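Local structure of staphylococcus aureus CymR (Staphylococcus aureus, 3T8R) at residues S98-P101 against A102-Q105; L106-R109 against M110-A113. The protein forms a dimer and probably acts as an Rrf2-type, helix-turn-helix transcriptional regulator that senses oxidation through a thiol in stress resistance. One frame throughout, in Å; residues are numbered along the deposited sequence.

Overall arrangement
Both contacts sit on helix 101-119, the long helix that runs out from the body of the chain, and they follow each other directly: contact 1 (98-105) builds its N-terminal end, contact 2 (106-113) the turns after it. Their centres lie about 12 Å apart, on the same side of the chain's centre, from which contact 1 is about 31 Å away and contact 2 about 21 Å. A probable hydrogen bond joins them, Trp-107 NE1 to Glu-99 OE1 at 3.0 Å. Contact 1 meets Arg-11 and Thr-15 of the second subunit, and contact 2 meets Val-114, Val-117 and Thr-121 of that subunit, so this projecting helix forms part of the dimer interface.

Contact 1. Residues S98-P101 against A102-Q105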
loop_
_atom_site.group_PDB
_atom_site.type_symbol
_atom_site.label_atom_id
_atom_site.label_comp_id
_atom_site.label_asym_id
_atom_site.label_seq_id
_atom_site.Cartn_x
_atom_site.Cartn_y
_atom_site.Cartn_z
ATOM N N SER A 98 -16.293 -12.252 0.324
ATOM C CA SER A 98 -16.175 -13.317 1.318
ATOM C C SER A 98 -15.303 -12.943 2.524
ATOM O O SER A 98 -15.389 -13.580 3.572
ATOM C CB SER A 98 -15.683 -14.626 0.676
ATOM O OG SER A 98 -14.504 -14.433 -0.093
ATOM N N GLU A 99 -14.472 -11.913 2.380
ATOM C CA GLU A 99 -13.562 -11.521 3.455
ATOM C C GLU A 99 -14.295 -11.199 4.742
ATOM O O GLU A 99 -15.254 -10.432 4.743
ATOM C CB GLU A 99 -12.701 -10.323 3.054
ATOM C CG GLU A 99 -11.484 -10.699 2.243
ATOM C CD GLU A 99 -10.543 -9.537 2.046
ATOM O OE1 GLU A 99 -9.344 -9.787 1.813
ATOM O OE2 GLU A 99 -11.004 -8.376 2.124
ATOM N N PRO A 100 -13.838 -11.785 5.854
ATOM C CA PRO A 100 -14.453 -11.481 7.147
ATOM C C PRO A 100 -14.302 -10.002 7.491
ATOM O O PRO A 100 -13.340 -9.355 7.063
ATOM C CB PRO A 100 -13.675 -12.363 8.131
ATOM C CG PRO A 100 -12.427 -12.757 7.421
ATOM C CD PRO A 100 -12.763 -12.785 5.961
ATOM N N PRO A 101 -15.260 -9.458 8.247
ATOM C CA PRO A 101 -15.243 -8.057 8.662
ATOM C C PRO A 101 -13.932 -7.621 9.329
ATOM O O PRO A 101 -13.479 -6.506 9.071
ATOM C CB PRO A 101 -16.416 -7.981 9.643
ATOM C CG PRO A 101 -17.386 -8.949 9.075
ATOM C CD PRO A 101 -16.515 -10.120 8.649
ATOM N N ALA A 102 -13.329 -8.460 10.165
ATOM C CA ALA A 102 -12.062 -8.079 10.776
ATOM C C ALA A 102 -10.969 -7.838 9.733
ATOM O O ALA A 102 -10.132 -6.947 9.891
ATOM C CB ALA A 102 -11.608 -9.140 11.792
ATOM N N GLN A 103 -10.956 -8.655 8.687
ATOM C CA GLN A 103 -9.938 -8.508 7.647
ATOM C C GLN A 103 -10.182 -7.260 6.807
ATOM O O GLN A 103 -9.247 -6.542 6.455
ATOM C CB GLN A 103 -9.889 -9.747 6.763
ATOM C CG GLN A 103 -8.805 -9.718 5.706
ATOM C CD GLN A 103 -8.542 -11.090 5.129
ATOM O OE1 GLN A 103 -8.886 -12.101 5.738
ATOM N NE2 GLN A 103 -7.908 -11.136 3.964
ATOM N N LYS A 104 -11.443 -6.999 6.484
ATOM C CA LYS A 104 -11.776 -5.752 5.799
ATOM C C LYS A 104 -11.312 -4.547 6.614
ATOM O O LYS A 104 -10.780 -3.591 6.061
ATOM C CB LYS A 104 -13.277 -5.655 5.501
ATOM C CG LYS A 104 -13.745 -6.530 4.349
ATOM C CD LYS A 104 -15.251 -6.420 4.176
ATOM C CE LYS A 104 -15.795 -7.487 3.231
ATOM N NZ LYS A 104 -15.723 -7.061 1.803
ATOM N N GLN A 105 -11.509 -4.586 7.930
ATOM C CA GLN A 105 -11.093 -3.477 8.773
ATOM C C GLN A 105 -9.573 -3.356 8.841
ATOM O O GLN A 105 -9.026 -2.253 8.897
ATOM C CB GLN A 105 -11.707 -3.575 10.169
ATOM C CG GLN A 105 -11.308 -2.446 11.113
ATOM C CD GLN A 105 -11.651 -1.069 10.549
ATOM O OE1 GLN A 105 -12.462 -0.951 9.626
ATOM N NE2 GLN A 105 -11.036 -0.026 11.100
HETATM O O HOH W 1 -12.962 -6.795 0.793
#
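Glu-99 and Gln-103 meet where the chain turns into helix 101-119, with Pro-100 at the N-cap position and Pro-101 opening the first turn. The Pro-100 carbonyl starts the helical pattern: Lys-104 N donates to Pro-100 O nearly straight, at 3.1 Å, while Gln-103 N adds a weak bond to the same oxygen. Pro-101 O then receives Gln-105 N.

Glu-99 and Gln-103 cross at about a right angle. With CG of Gln-103 anti to its backbone N (chi1 -177°) and the chain extended, the amide runs back toward Glu-99, its NE2 lying 2.9 Å from Glu-99 OE1; carboxylate and amide planes are 51° apart. Nearer the backbone, Gln-103 CB lies 4.0 Å from Pro-100 CG. The amide's polar atoms are held by the second subunit, OE1 by Thr-15 and NE2 by the Arg-11 carbonyl, and Glu-99 OE1 forms a salt bridge with Arg-11 of that subunit.

Lys-104 reaches back to the Glu-99 carbonyl, its CE 3.4 Å from Glu-99 O. A bend at chi4 (-86°) turns NZ off the extended chain, and NZ also bonds Ile-96 O. The two charged ends, Glu-99 OE2 and Lys-104 NZ, stay 4.9 Å apart, bridged by one water that donates to Glu-99 OE2 at 2.8 Å and accepts from Lys-104 NZ at 3.0 Å.

Contact 2. Residues L106-R109 against M110-A113; sequences LWIR and MRDA
Met-110 lies beside Trp-107 one turn earlier in a Met-aromatic contact along helix 101-119. The two side chains run the same way, and the sulfur comes at the rim of the indole, not over its face: Met-110 SD is 4.6 Å from the centroid of the Trp-107 six-membered ring and 83° off the ring normal. The closest approach is at the benzo edge, Met-110 SD to Trp-107 CE3 at 3.3 Å, with CZ3 next. Met-110 CG stands anti to its own carbonyl carbon (chi1 -68°), which carries the chain back along the helix; the bend at chi3 then leaves the terminal CE near the same two ring carbons. On the Leu-106 side, Met-110 SD lies 4.2 Å from Leu-106 CG. Val-114 of the second subunit packs on Met-110.

Leu-106 also meets Arg-109: its CD1 lies 3.6 Å above one face of that guanidinium, offset toward the rim. Arg-109 NH1 bonds Thr-121 OG1 of the second subunit.

A second pair of neighbours, Ile-108 and Arg-111, also lies side by side. Ile-108 CD1 sits over one face of the Arg-111 guanidinium, offset toward the rim and 3.6 Å from NH1, while CG2 comes near NH2. The in-plane edge of the same group is taken by Asp-112, a salt bridge that helps fix the rotation of the guanidinium. Asp-112 OD1 has a further salt-bridge partner in Arg-115, so two arginines share this oxygen. Arg-111 grips it side-on with two nitrogens, NE and NH2 each 3.2 Å from Asp-112 OD1.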
loop_
_atom_site.group_PDB
_atom_site.type_symbol
_atom_site.label_atom_id
_atom_site.label_comp_id
_atom_site.label_asym_id
_atom_site.label_seq_id
_atom_site.Cartn_x
_atom_site.Cartn_y
_atom_site.Cartn_z
ATOM N N LEU A 106 -8.890 -4.493 8.829
ATOM C CA LEU A 106 -7.431 -4.484 8.790
ATOM C C LEU A 106 -6.916 -3.697 7.584
ATOM O O LEU A 106 -6.024 -2.860 7.717
ATOM C CB LEU A 106 -6.890 -5.914 8.743
ATOM C CG LEU A 106 -5.366 -6.017 8.653
ATOM C CD1 LEU A 106 -4.712 -5.367 9.856
ATOM C CD2 LEU A 106 -4.965 -7.488 8.541
ATOM N N TRP A 107 -7.482 -3.952 6.408
ATOM C CA TRP A 107 -7.068 -3.225 5.208
ATOM C C TRP A 107 -7.353 -1.737 5.351
ATOM O O TRP A 107 -6.586 -0.899 4.873
ATOM C CB TRP A 107 -7.770 -3.737 3.946
ATOM C CG TRP A 107 -7.726 -5.193 3.698
ATOM C CD1 TRP A 107 -8.760 -5.974 3.268
ATOM C CD2 TRP A 107 -6.599 -6.062 3.842
ATOM N NE1 TRP A 107 -8.349 -7.275 3.143
ATOM C CE2 TRP A 107 -7.027 -7.357 3.485
ATOM C CE3 TRP A 107 -5.274 -5.876 4.236
ATOM C CZ2 TRP A 107 -6.177 -8.458 3.520
ATOM C CZ3 TRP A 107 -4.429 -6.971 4.267
ATOM C CH2 TRP A 107 -4.884 -8.244 3.914
ATOM N N ILE A 108 -8.465 -1.407 5.998
ATOM C CA ILE A 108 -8.801 -0.003 6.215
ATOM C C ILE A 108 -7.744 0.631 7.103
ATOM O O ILE A 108 -7.325 1.774 6.873
ATOM C CB ILE A 108 -10.185 0.173 6.880
ATOM C CG1 ILE A 108 -11.300 -0.310 5.949
ATOM C CG2 ILE A 108 -10.410 1.625 7.283
ATOM C CD1 ILE A 108 -11.264 0.285 4.591
ATOM N N ARG A 109 -7.320 -0.109 8.127
ATOM C CA ARG A 109 -6.289 0.375 9.042
ATOM C C ARG A 109 -4.979 0.629 8.304
ATOM O O ARG A 109 -4.294 1.620 8.561
ATOM C CB ARG A 109 -6.064 -0.607 10.197
ATOM C CG ARG A 109 -6.856 -0.288 11.456
ATOM C CD ARG A 109 -6.389 -1.154 12.646
ATOM N NE ARG A 109 -6.821 -2.544 12.506
ATOM C CZ ARG A 109 -6.169 -3.597 12.993
ATOM N NH1 ARG A 109 -5.037 -3.440 13.670
ATOM N NH2 ARG A 109 -6.652 -4.815 12.800
ATOM N N MET A 110 -4.629 -0.268 7.394
ATOM C CA MET A 110 -3.417 -0.108 6.600
ATOM C C MET A 110 -3.522 1.126 5.710
ATOM O O MET A 110 -2.635 1.964 5.703
ATOM C CB MET A 110 -3.158 -1.361 5.773
ATOM C CG MET A 110 -2.789 -2.556 6.640
ATOM S SD MET A 110 -2.891 -4.126 5.764
ATOM C CE MET A 110 -2.167 -3.650 4.192
ATOM N N ARG A 111 -4.621 1.221 4.969
ATOM C CA ARG A 111 -4.901 2.386 4.127
ATOM C C ARG A 111 -4.764 3.687 4.898
ATOM O O ARG A 111 -4.086 4.624 4.451
ATOM C CB ARG A 111 -6.318 2.275 3.562
ATOM C CG ARG A 111 -6.724 3.444 2.685
ATOM C CD ARG A 111 -8.233 3.472 2.492
ATOM N NE ARG A 111 -8.927 3.976 3.673
ATOM C CZ ARG A 111 -10.251 3.980 3.813
ATOM N NH1 ARG A 111 -11.020 3.484 2.853
ATOM N NH2 ARG A 111 -10.805 4.465 4.915
ATOM N N ASP A 112 -5.405 3.747 6.063
ATOM C CA ASP A 112 -5.347 4.927 6.915
ATOM C C ASP A 112 -3.927 5.246 7.384
ATOM O O ASP A 112 -3.574 6.409 7.527
ATOM C CB ASP A 112 -6.279 4.783 8.127
ATOM C CG ASP A 112 -7.751 4.930 7.763
ATOM O OD1 ASP A 112 -8.081 5.069 6.567
ATOM O OD2 ASP A 112 -8.587 4.900 8.688
ATOM N N ALA A 113 -3.107 4.228 7.636
ATOM C CA ALA A 113 -1.725 4.491 8.028
ATOM C C ALA A 113 -0.944 5.152 6.889
ATOM O O ALA A 113 -0.129 6.040 7.119
ATOM C CB ALA A 113 -1.043 3.208 8.452
#